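Local coordinates for monothiol glutaredoxin-S14, chloroplastic (Arabidopsis thaliana, PDB 3IPZ), which forms a homodimer bridged by a [2Fe-2S] cluster, may donate such clusters to other proteins and may regulate CAX cation transporters, at residues Val21-Gly26 against Val53-Asn58; Gly26-Pro31 against Val48-Val53. All blocks are in the same frame, centred on the assembly; numbering follows the deposited sequence.

Contact 1. Residues Val21-Gly26 against Val53-Asn58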
loop_
_atom_site.group_PDB
_atom_site.type_symbol
_atom_site.label_atom_id
_atom_site.label_comp_id
_atom_site.label_asym_id
_atom_site.label_seq_id
_atom_site.Cartn_x
_atom_site.Cartn_y
_atom_site.Cartn_z
ATOM N N VAL A 21 -3.216 -4.260 0.070
ATOM C CA VAL A 21 -3.625 -3.071 0.821
ATOM C C VAL A 21 -2.809 -1.854 0.374
ATOM O O VAL A 21 -1.575 -1.857 0.415
ATOM C CB VAL A 21 -3.421 -3.286 2.346
ATOM C CG1 VAL A 21 -3.733 -2.006 3.113
ATOM C CG2 VAL A 21 -4.302 -4.426 2.829
ATOM N N LEU A 22 -3.510 -0.809 -0.044
ATOM C CA LEU A 22 -2.870 0.410 -0.512
ATOM C C LEU A 22 -3.070 1.585 0.442
ATOM O O LEU A 22 -4.194 1.956 0.744
ATOM C CB LEU A 22 -3.457 0.788 -1.864
ATOM C CG LEU A 22 -2.741 1.696 -2.850
ATOM C CD1 LEU A 22 -3.772 2.654 -3.402
ATOM C CD2 LEU A 22 -1.587 2.421 -2.212
ATOM N N PHE A 23 -1.983 2.174 0.916
ATOM C CA PHE A 23 -2.098 3.344 1.777
ATOM C C PHE A 23 -1.870 4.529 0.850
ATOM O O PHE A 23 -0.804 4.674 0.285
ATOM C CB PHE A 23 -1.067 3.281 2.899
ATOM C CG PHE A 23 -1.336 2.179 3.876
ATOM C CD1 PHE A 23 -0.601 0.995 3.838
ATOM C CD2 PHE A 23 -2.371 2.301 4.803
ATOM C CE1 PHE A 23 -0.889 -0.055 4.703
ATOM C CE2 PHE A 23 -2.673 1.256 5.682
ATOM C CZ PHE A 23 -1.931 0.073 5.632
ATOM N N MET A 24 -2.894 5.361 0.689
ATOM C CA MET A 24 -2.823 6.488 -0.232
ATOM C C MET A 24 -3.312 7.821 0.312
ATOM O O MET A 24 -3.772 7.931 1.451
ATOM C CB MET A 24 -3.654 6.162 -1.474
ATOM C CG MET A 24 -5.126 5.969 -1.159
ATOM S SD MET A 24 -6.140 5.417 -2.560
ATOM C CE MET A 24 -5.981 6.847 -3.668
ATOM N N LYS A 25 -3.190 8.841 -0.530
ATOM C CA LYS A 25 -3.655 10.176 -0.202
ATOM C C LYS A 25 -4.996 10.253 -0.913
ATOM O O LYS A 25 -5.063 10.340 -2.145
ATOM C CB LYS A 25 -2.680 11.225 -0.736
ATOM C CG LYS A 25 -1.346 11.192 -0.007
ATOM C CD LYS A 25 -0.430 12.302 -0.438
ATOM C CE LYS A 25 0.829 12.295 0.404
ATOM N NZ LYS A 25 1.800 13.339 -0.051
ATOM N N GLY A 26 -6.069 10.169 -0.133
ATOM C CA GLY A 26 -7.386 10.206 -0.724
ATOM C C GLY A 26 -8.011 8.829 -0.758
ATOM O O GLY A 26 -7.663 7.954 0.037
ATOM N N VAL A 53 -6.715 2.647 1.850
ATOM C CA VAL A 53 -6.801 3.359 3.115
ATOM C C VAL A 53 -6.274 4.787 2.968
ATOM O O VAL A 53 -5.129 5.002 2.566
ATOM C CB VAL A 53 -5.988 2.625 4.191
ATOM C CG1 VAL A 53 -5.943 3.429 5.474
ATOM C CG2 VAL A 53 -6.604 1.271 4.433
ATOM N N ASN A 54 -7.118 5.758 3.294
ATOM C CA ASN A 54 -6.739 7.161 3.213
ATOM C C ASN A 54 -5.920 7.587 4.452
ATOM O O ASN A 54 -6.443 7.623 5.564
ATOM C CB ASN A 54 -8.006 8.011 3.111
ATOM C CG ASN A 54 -7.722 9.452 2.728
ATOM O OD1 ASN A 54 -6.611 9.958 2.916
ATOM N ND2 ASN A 54 -8.742 10.130 2.204
ATOM N N ILE A 55 -4.639 7.902 4.268
ATOM C CA ILE A 55 -3.815 8.337 5.396
ATOM C C ILE A 55 -3.836 9.863 5.593
ATOM O O ILE A 55 -3.117 10.396 6.435
ATOM C CB ILE A 55 -2.340 7.842 5.269
ATOM C CG1 ILE A 55 -1.823 7.989 3.828
ATOM C CG2 ILE A 55 -2.248 6.402 5.725
ATOM C CD1 ILE A 55 -1.566 9.425 3.387
ATOM N N LEU A 56 -4.674 10.561 4.825
ATOM C CA LEU A 56 -4.787 12.020 4.943
ATOM C C LEU A 56 -5.683 12.429 6.111
ATOM O O LEU A 56 -5.798 13.613 6.436
ATOM C CB LEU A 56 -5.350 12.628 3.655
ATOM C CG LEU A 56 -4.372 12.693 2.486
ATOM C CD1 LEU A 56 -5.035 13.385 1.324
ATOM C CD2 LEU A 56 -3.112 13.439 2.900
ATOM N N GLU A 57 -6.329 11.445 6.728
ATOM C CA GLU A 57 -7.211 11.706 7.857
ATOM C C GLU A 57 -6.919 10.777 9.029
ATOM O O GLU A 57 -7.780 10.008 9.457
ATOM C CB GLU A 57 -8.681 11.587 7.420
ATOM C CG GLU A 57 -8.978 10.475 6.424
ATOM C CD GLU A 57 -10.311 10.676 5.706
ATOM O OE1 GLU A 57 -10.653 11.844 5.416
ATOM O OE2 GLU A 57 -11.006 9.677 5.408
ATOM N N ASN A 58 -5.687 10.864 9.530
ATOM C CA ASN A 58 -5.208 10.073 10.668
ATOM C C ASN A 58 -3.691 10.171 10.711
ATOM O O ASN A 58 -2.994 9.357 10.101
ATOM C CB ASN A 58 -5.591 8.597 10.539
ATOM C CG ASN A 58 -5.299 7.811 11.812
ATOM O OD1 ASN A 58 -4.282 8.042 12.479
ATOM N ND2 ASN A 58 -6.184 6.871 12.150
#
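Phe23, on the inner strand 20-24, pairs in parallel with Val53 of the sheet-edge strand 51-54, and Val53 bonds through its backbone to Leu22 and Met24, the residues flanking Phe23. Val53 N donates to Leu22 O at 2.8 Å, Met24 N donates to Val53 O, and Ile55 N continues the pairing onto Met24 O. Phe23 and Val53 stand side by side on the same face, Phe23 CD2 3.7 Å from Val53 CB, with CE2 close to CB and CG1 of Val53. A flat ring beside a beta-branched residue suits this buried face, which Leu65 of helix 59-69 and Leu14 of helix 5-15 also cover.

On the other face Asn54 sends CG anti to its backbone N (chi1 -168°), across Gly26. Asn54 CB lies 3.1 Å from Gly26 O, and CG rests equally near that oxygen. Asn54 OD1 is gripped twice, by Gly26 N at 3.1 Å from well above the amide plane (67° out of it) and by Leu56 N at 2.8 Å from the opposite face; the second bond closes an Asx turn. Asn54 ND2 ends beside Gly26 CA, 3.2 Å away. Gly26 takes backbone angles that would push a CB into the carbonyl oxygen of Lys25, which calls for glycine here.

Just past the end of the strand, Lys25 lays its aliphatic root on the segment 53-58: Lys25 CG meets Ile55 CD1 at 3.8 Å, while CB packs against Leu56 CD1. The rest of Lys25 extends away from these residues. The chemistry thus divides Lys25 in two: methylenes held against hydrocarbon, and an ammonium carried outward, consistent with its predicted glutathione binding near Cys33. Meanwhile one amide oxygen, bonded to both backbones, ties the strand ends together where regular pairing stops.

Contact 2. Residues Gly26-Pro31 against Val48-Val53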
loop_
_atom_site.group_PDB
_atom_site.type_symbol
_atom_site.label_atom_id
_atom_site.label_comp_id
_atom_site.label_asym_id
_atom_site.label_seq_id
_atom_site.Cartn_x
_atom_site.Cartn_y
_atom_site.Cartn_z
ATOM N N GLY A 26 -6.069 10.169 -0.133
ATOM C CA GLY A 26 -7.386 10.206 -0.724
ATOM C C GLY A 26 -8.011 8.829 -0.758
ATOM O O GLY A 26 -7.663 7.954 0.037
ATOM N N THR A 27 -8.919 8.636 -1.707
ATOM C CA THR A 27 -9.642 7.387 -1.857
ATOM C C THR A 27 -9.497 6.926 -3.301
ATOM O O THR A 27 -9.117 7.713 -4.170
ATOM C CB THR A 27 -11.141 7.603 -1.518
ATOM O OG1 THR A 27 -11.787 6.337 -1.359
ATOM C CG2 THR A 27 -11.830 8.356 -2.641
ATOM N N ARG A 28 -9.814 5.665 -3.572
ATOM C CA ARG A 28 -9.669 5.145 -4.926
ATOM C C ARG A 28 -10.478 5.902 -5.958
ATOM O O ARG A 28 -10.059 6.036 -7.105
ATOM C CB ARG A 28 -10.031 3.658 -4.987
ATOM C CG ARG A 28 -11.426 3.357 -5.506
ATOM C CD ARG A 28 -11.612 1.861 -5.626
ATOM N NE ARG A 28 -11.234 1.202 -4.381
ATOM C CZ ARG A 28 -10.912 -0.083 -4.289
ATOM N NH1 ARG A 28 -10.922 -0.856 -5.374
ATOM N NH2 ARG A 28 -10.564 -0.593 -3.111
ATOM N N ASP A 29 -11.645 6.392 -5.563
ATOM C CA ASP A 29 -12.487 7.138 -6.495
ATOM C C ASP A 29 -12.090 8.608 -6.521
ATOM O O ASP A 29 -12.373 9.308 -7.487
ATOM C CB ASP A 29 -13.958 7.023 -6.094
ATOM C CG ASP A 29 -14.481 5.614 -6.212
ATOM O OD1 ASP A 29 -15.319 5.230 -5.372
ATOM O OD2 ASP A 29 -14.062 4.896 -7.150
ATOM N N PHE A 30 -11.441 9.066 -5.452
ATOM C CA PHE A 30 -11.018 10.461 -5.347
ATOM C C PHE A 30 -9.580 10.615 -4.870
ATOM O O PHE A 30 -9.326 11.025 -3.732
ATOM C CB PHE A 30 -11.950 11.234 -4.405
ATOM C CG PHE A 30 -13.392 11.162 -4.800
ATOM C CD1 PHE A 30 -14.251 10.251 -4.187
ATOM C CD2 PHE A 30 -13.875 11.945 -5.849
ATOM C CE1 PHE A 30 -15.566 10.115 -4.618
ATOM C CE2 PHE A 30 -15.187 11.817 -6.288
ATOM C CZ PHE A 30 -16.036 10.898 -5.673
ATOM N N PRO A 31 -8.616 10.273 -5.734
ATOM C CA PRO A 31 -7.197 10.394 -5.371
ATOM C C PRO A 31 -6.793 11.870 -5.217
ATOM O O PRO A 31 -7.031 12.686 -6.098
ATOM C CB PRO A 31 -6.481 9.690 -6.527
ATOM C CG PRO A 31 -7.433 9.866 -7.682
ATOM C CD PRO A 31 -8.780 9.625 -7.046
ATOM N N VAL A 48 -6.961 -6.500 -10.004
ATOM C CA VAL A 48 -6.653 -7.117 -8.723
ATOM C C VAL A 48 -7.492 -6.402 -7.668
ATOM O O VAL A 48 -7.573 -5.173 -7.655
ATOM C CB VAL A 48 -5.121 -7.000 -8.378
ATOM C CG1 VAL A 48 -4.401 -6.178 -9.429
ATOM C CG2 VAL A 48 -4.919 -6.372 -7.012
ATOM N N PRO A 49 -8.163 -7.166 -6.797
ATOM C CA PRO A 49 -8.982 -6.546 -5.752
ATOM C C PRO A 49 -8.053 -6.031 -4.656
ATOM O O PRO A 49 -7.014 -6.642 -4.382
ATOM C CB PRO A 49 -9.863 -7.699 -5.274
ATOM C CG PRO A 49 -8.960 -8.888 -5.420
ATOM C CD PRO A 49 -8.268 -8.637 -6.757
ATOM N N PHE A 50 -8.412 -4.915 -4.032
ATOM C CA PHE A 50 -7.566 -4.369 -2.981
ATOM C C PHE A 50 -8.299 -3.441 -2.024
ATOM O O PHE A 50 -9.391 -2.955 -2.320
ATOM C CB PHE A 50 -6.385 -3.615 -3.600
ATOM C CG PHE A 50 -6.788 -2.399 -4.395
ATOM C CD1 PHE A 50 -7.320 -2.532 -5.675
ATOM C CD2 PHE A 50 -6.657 -1.120 -3.847
ATOM C CE1 PHE A 50 -7.720 -1.411 -6.401
ATOM C CE2 PHE A 50 -7.055 0.011 -4.561
ATOM C CZ PHE A 50 -7.589 -0.137 -5.843
ATOM N N GLU A 51 -7.688 -3.210 -0.866
ATOM C CA GLU A 51 -8.245 -2.313 0.128
ATOM C C GLU A 51 -7.469 -0.993 0.082
ATOM O O GLU A 51 -6.240 -0.989 0.139
ATOM C CB GLU A 51 -8.125 -2.915 1.522
ATOM C CG GLU A 51 -8.686 -2.012 2.617
ATOM C CD GLU A 51 -10.205 -1.914 2.577
ATOM O OE1 GLU A 51 -10.760 -0.947 3.149
ATOM O OE2 GLU A 51 -10.841 -2.816 1.984
ATOM N N ASP A 52 -8.181 0.122 -0.043
ATOM C CA ASP A 52 -7.527 1.425 -0.066
ATOM C C ASP A 52 -7.788 2.157 1.246
ATOM O O ASP A 52 -8.922 2.255 1.712
ATOM C CB ASP A 52 -7.998 2.269 -1.267
ATOM C CG ASP A 52 -9.489 2.580 -1.236
ATOM O OD1 ASP A 52 -10.300 1.640 -1.100
ATOM O OD2 ASP A 52 -9.852 3.772 -1.367
ATOM N N VAL A 53 -6.715 2.647 1.850
ATOM C CA VAL A 53 -6.801 3.359 3.115
ATOM C C VAL A 53 -6.274 4.787 2.968
ATOM O O VAL A 53 -5.129 5.002 2.566
ATOM C CB VAL A 53 -5.988 2.625 4.191
ATOM C CG1 VAL A 53 -5.943 3.429 5.474
ATOM C CG2 VAL A 53 -6.604 1.271 4.433
HETATM O O HOH W 1 -10.918 -3.821 -5.206
#
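In the loop that leads from strand 20-24 to helix 34-45, Thr27 and Arg28 reach across to Phe50 and Asp52 at the outer edge of the sheet. Asp52 is the main acceptor. Its CG lies between the backbone N and the carbonyl carbon (chi1 62°), and its two oxygens divide the work: Asp52 OD2 accepts from the backbone Arg28 N at 2.9 Å, and Asp52 OD1 forms a salt bridge with Arg28 NH2 at 3.0 Å. Arg28 NE adds a weak bond to the same Asp52 OD1 at 3.4 Å. The carboxylate stands nearly perpendicular to the guanidinium, the planes 84° apart, so Asp52 OD1 sits at the guanidinium edge while Arg28 meets it from above the carboxylate plane.

Arg28 NH2 also donates to Phe50 O at 2.8 Å, again in the guanidinium plane. With that edge engaged, the flat group lies over the Phe50 ring in a cation-pi stack, Arg28 CZ 4.0 Å from the ring centroid and the planes only 15° apart. A water takes hydrogens from both Arg28 NH1 and Phe50 N. Arginine suits this surface position because its edge can serve polar acceptors while its face covers an aromatic ring. Strand-edge residues holding the loop after the first strand belong here to the beta-alpha-beta unit of the thioredoxin fold, in which this loop precedes Cys33, the cysteine of the CGFS motif and inferred cluster ligand.

Both contacts hold strand 51-54 and share Gly26 and Val53, and contact 2 is nested along the chain within the loop closed by contact 1. Contact 1 is the more deeply set: parallel strand pairing, with hydrophobic side chains turned to the helices. Contact 2 lies at the surface, where charge, an aromatic face and a water take the place of backbone pairing. They meet where Met24 SD packs on Asp52 CB, the carbon that carries the salt-bridged carboxylate. Together they fix successive parts of one route: strand 20-24, its turn, and the loop running toward helix 34-45.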